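Local coordinates for protein delta (Bacillus subtilis, PDB 3ZH9) that forms part of the clamp-loading complex of DNA polymerase III and probably opens the ring of the beta sliding clamp for loading onto primed DNA, at residues L261-K266 / A292-R297. Sequence-based numbering, arbitrary orientation.
Sequences LILQTK and AMDQAR
Ile-262 meets helix 286-296 with both branches of its side chain. Ile-262 CG2 lies against Ala-296 CA at 3.4 Å, tighter than usual for two carbons. The other branch, CG1 with CD1, lies beside the backbone N of Ile-262 and opposite its carbonyl carbon (chi1 -69°), and it runs to Gln-295. The two side chains cross at about a right angle, with Ile-262 CD1 3.4 Å from Gln-295 OE1. That amide is held by Gln-258 and Asn-224, so the isoleucine packs on a fixed polar group. Ala-292 points its methyl at helix 248-269. Ala-292 CB touches Leu-261 CG at 3.7 Å and Thr-265 OG1 at 3.8 Å. The hydroxyl of Thr-265 donates back to Leu-261 O, which also accepts Thr-265 N from the opposite face of its carbonyl plane. This satisfies the buried hydroxyl within its own helix. Lys-266 lies along Ala-296. Lys-266 CB packs on Ala-296 CB at 3.5 Å. The chain runs extended until chi4 (66°) bends Lys-266 NZ onto Ala-296 O at 2.8 Å. NZ stands above that carbonyl plane and also bonds Phe-299 O. The axes of the two helical segments approach to 8.3 Å and cross at -83°, consistent with the small alanines that face helix 248-269. This is near-perpendicular helix packing within the all-helical C-terminal domain of the clamp-loader delta subunit.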
ATOM      1  N   LEU A 261      13.867  -4.046 -10.432  1.00 26.49           N
ATOM      2  CA  LEU A 261      12.493  -4.524 -10.549  1.00 28.48           C
ATOM      3  C   LEU A 261      12.163  -5.046 -11.946  1.00 26.51           C
ATOM      4  O   LEU A 261      11.490  -6.068 -12.089  1.00 26.78           O
ATOM      5  CB  LEU A 261      11.516  -3.412 -10.193  1.00 25.90           C
ATOM      6  CG  LEU A 261      10.042  -3.809 -10.215  1.00 28.14           C
ATOM      7  CD1 LEU A 261       9.745  -5.004  -9.317  1.00 29.62           C
ATOM      8  CD2 LEU A 261       9.179  -2.594  -9.841  1.00 31.01           C
ATOM      9  N   ILE A 262      12.597  -4.325 -12.977  1.00 22.36           N
ATOM     10  CA  ILE A 262      12.330  -4.766 -14.347  1.00 26.83           C
ATOM     11  C   ILE A 262      12.983  -6.125 -14.612  1.00 24.29           C
ATOM     12  O   ILE A 262      12.357  -7.048 -15.134  1.00 30.97           O
ATOM     13  CB  ILE A 262      12.846  -3.722 -15.368  1.00 29.61           C
ATOM     14  CG1 ILE A 262      11.992  -2.455 -15.277  1.00 29.95           C
ATOM     15  CG2 ILE A 262      12.773  -4.269 -16.786  1.00 23.23           C
ATOM     16  CD1 ILE A 262      12.677  -1.249 -15.858  1.00 28.90           C
ATOM     17  N   LEU A 263      14.241  -6.259 -14.216  1.00 25.89           N
ATOM     18  CA  LEU A 263      14.948  -7.533 -14.406  1.00 22.12           C
ATOM     19  C   LEU A 263      14.218  -8.690 -13.698  1.00 28.83           C
ATOM     20  O   LEU A 263      13.985  -9.733 -14.292  1.00 26.19           O
ATOM     21  CB  LEU A 263      16.393  -7.425 -13.897  1.00 20.70           C
ATOM     22  CG  LEU A 263      17.218  -8.709 -14.099  1.00 24.97           C
ATOM     23  CD1 LEU A 263      17.672  -8.816 -15.557  1.00 25.37           C
ATOM     24  CD2 LEU A 263      18.381  -8.736 -13.178  1.00 22.08           C
ATOM     25  N   GLN A 264      13.849  -8.500 -12.430  1.00 22.89           N
ATOM     26  CA  GLN A 264      13.104  -9.532 -11.690  1.00 24.02           C
ATOM     27  C   GLN A 264      11.768  -9.898 -12.357  1.00 36.04           C
ATOM     28  O   GLN A 264      11.422 -11.070 -12.523  1.00 31.84           O
ATOM     29  CB  GLN A 264      12.819  -9.045 -10.276  1.00 23.66           C
ATOM     30  CG  GLN A 264      14.034  -9.037  -9.357  1.00 28.39           C
ATOM     31  CD  GLN A 264      13.750  -8.270  -8.087  1.00 34.83           C
ATOM     32  OE1 GLN A 264      13.163  -7.189  -8.123  1.00 34.63           O
ATOM     33  NE2 GLN A 264      14.157  -8.823  -6.961  1.00 34.84           N
ATOM     34  N   THR A 265      11.005  -8.871 -12.698  1.00 31.25           N
ATOM     35  CA  THR A 265       9.725  -9.061 -13.344  1.00 33.23           C
ATOM     36  C   THR A 265       9.886  -9.803 -14.687  1.00 32.37           C
ATOM     37  O   THR A 265       9.143 -10.745 -14.982  1.00 32.70           O
ATOM     38  CB  THR A 265       9.031  -7.700 -13.531  1.00 33.17           C
ATOM     39  OG1 THR A 265       8.744  -7.142 -12.239  1.00 34.71           O
ATOM     40  CG2 THR A 265       7.742  -7.879 -14.262  1.00 41.07           C
ATOM     41  N   LYS A 266      10.866  -9.389 -15.489  1.00 27.54           N
ATOM     42  CA  LYS A 266      11.116 -10.038 -16.780  1.00 34.13           C
ATOM     43  C   LYS A 266      11.451 -11.516 -16.583  1.00 34.90           C
ATOM     44  O   LYS A 266      10.965 -12.375 -17.305  1.00 30.46           O
ATOM     45  CB  LYS A 266      12.255  -9.330 -17.533  1.00 28.70           C
ATOM     46  CG  LYS A 266      12.473  -9.817 -18.959  1.00 31.55           C
ATOM     47  CD  LYS A 266      13.720  -9.163 -19.568  1.00 30.32           C
ATOM     48  CE  LYS A 266      13.852  -9.454 -21.062  1.00 34.30           C
ATOM     49  NZ  LYS A 266      12.775  -8.838 -21.890  1.00 25.56           N
ATOM     50  N   ALA A 292       6.351  -2.423 -14.523  1.00 32.79           N
ATOM     51  CA  ALA A 292       7.677  -2.997 -14.723  1.00 34.98           C
ATOM     52  C   ALA A 292       7.593  -4.083 -15.783  1.00 29.76           C
ATOM     53  O   ALA A 292       8.517  -4.248 -16.550  1.00 30.86           O
ATOM     54  CB  ALA A 292       8.258  -3.569 -13.398  1.00 32.04           C
ATOM     55  N   MET A 293       6.488  -4.833 -15.804  1.00 32.54           N
ATOM     56  CA  MET A 293       6.306  -5.858 -16.821  1.00 32.27           C
ATOM     57  C   MET A 293       6.308  -5.216 -18.202  1.00 38.50           C
ATOM     58  O   MET A 293       6.895  -5.761 -19.134  1.00 34.80           O
ATOM     59  CB  MET A 293       5.000  -6.622 -16.637  1.00 38.68           C
ATOM     60  CG  MET A 293       4.965  -7.568 -15.444  1.00 48.82           C
ATOM     61  SD  MET A 293       3.389  -8.423 -15.276  1.00 62.83           S
ATOM     62  CE  MET A 293       3.586  -9.740 -16.480  1.00 70.11           C
ATOM     63  N   ASP A 294       5.645  -4.067 -18.334  1.00 34.44           N
ATOM     64  CA  ASP A 294       5.546  -3.391 -19.636  1.00 35.92           C
ATOM     65  C   ASP A 294       6.925  -2.943 -20.076  1.00 37.26           C
ATOM     66  O   ASP A 294       7.306  -3.092 -21.235  1.00 39.85           O
ATOM     67  CB  ASP A 294       4.629  -2.172 -19.570  1.00 38.59           C
ATOM     68  CG  ASP A 294       3.155  -2.543 -19.432  1.00 49.53           C
ATOM     69  OD1 ASP A 294       2.787  -3.696 -19.753  1.00 51.73           O
ATOM     70  OD2 ASP A 294       2.362  -1.666 -19.017  1.00 47.87           O
ATOM     71  N   GLN A 295       7.685  -2.399 -19.136  1.00 39.21           N
ATOM     72  CA  GLN A 295       9.017  -1.916 -19.452  1.00 32.01           C
ATOM     73  C   GLN A 295       9.973  -3.070 -19.761  1.00 36.10           C
ATOM     74  O   GLN A 295      10.838  -2.949 -20.621  1.00 31.18           O
ATOM     75  CB  GLN A 295       9.559  -1.053 -18.322  1.00 34.47           C
ATOM     76  CG  GLN A 295       8.967   0.342 -18.305  1.00 39.85           C
ATOM     77  CD  GLN A 295       9.618   1.245 -17.272  1.00 40.59           C
ATOM     78  OE1 GLN A 295       9.966   0.806 -16.173  1.00 42.79           O
ATOM     79  NE2 GLN A 295       9.780   2.513 -17.620  1.00 39.24           N
ATOM     80  N   ALA A 296       9.800  -4.190 -19.066  1.00 27.51           N
ATOM     81  CA  ALA A 296      10.692  -5.334 -19.236  1.00 27.72           C
ATOM     82  C   ALA A 296      10.680  -5.825 -20.677  1.00 31.71           C
ATOM     83  O   ALA A 296      11.692  -6.313 -21.178  1.00 34.47           O
ATOM     84  CB  ALA A 296      10.311  -6.480 -18.279  1.00 27.08           C
ATOM     85  N   ARG A 297       9.533  -5.699 -21.340  1.00 33.09           N
ATOM     86  CA  ARG A 297       9.420  -6.100 -22.748  1.00 33.82           C
ATOM     87  C   ARG A 297      10.343  -5.301 -23.660  1.00 36.00           C
ATOM     88  O   ARG A 297      10.699  -5.751 -24.741  1.00 41.83           O
ATOM     89  CB  ARG A 297       7.966  -5.985 -23.240  1.00 34.82           C
ATOM     90  CG  ARG A 297       7.009  -6.903 -22.488  1.00 41.29           C
ATOM     91  CD  ARG A 297       5.895  -7.438 -23.380  1.00 60.60           C
ATOM     92  NE  ARG A 297       5.625  -8.831 -23.035  1.00 69.69           N
ATOM     93  CZ  ARG A 297       5.656  -9.854 -23.886  1.00 64.71           C
ATOM     94  NH1 ARG A 297       5.908  -9.665 -25.176  1.00 49.88           N
ATOM     95  NH2 ARG A 297       5.410 -11.081 -23.442  1.00 70.88           N
TER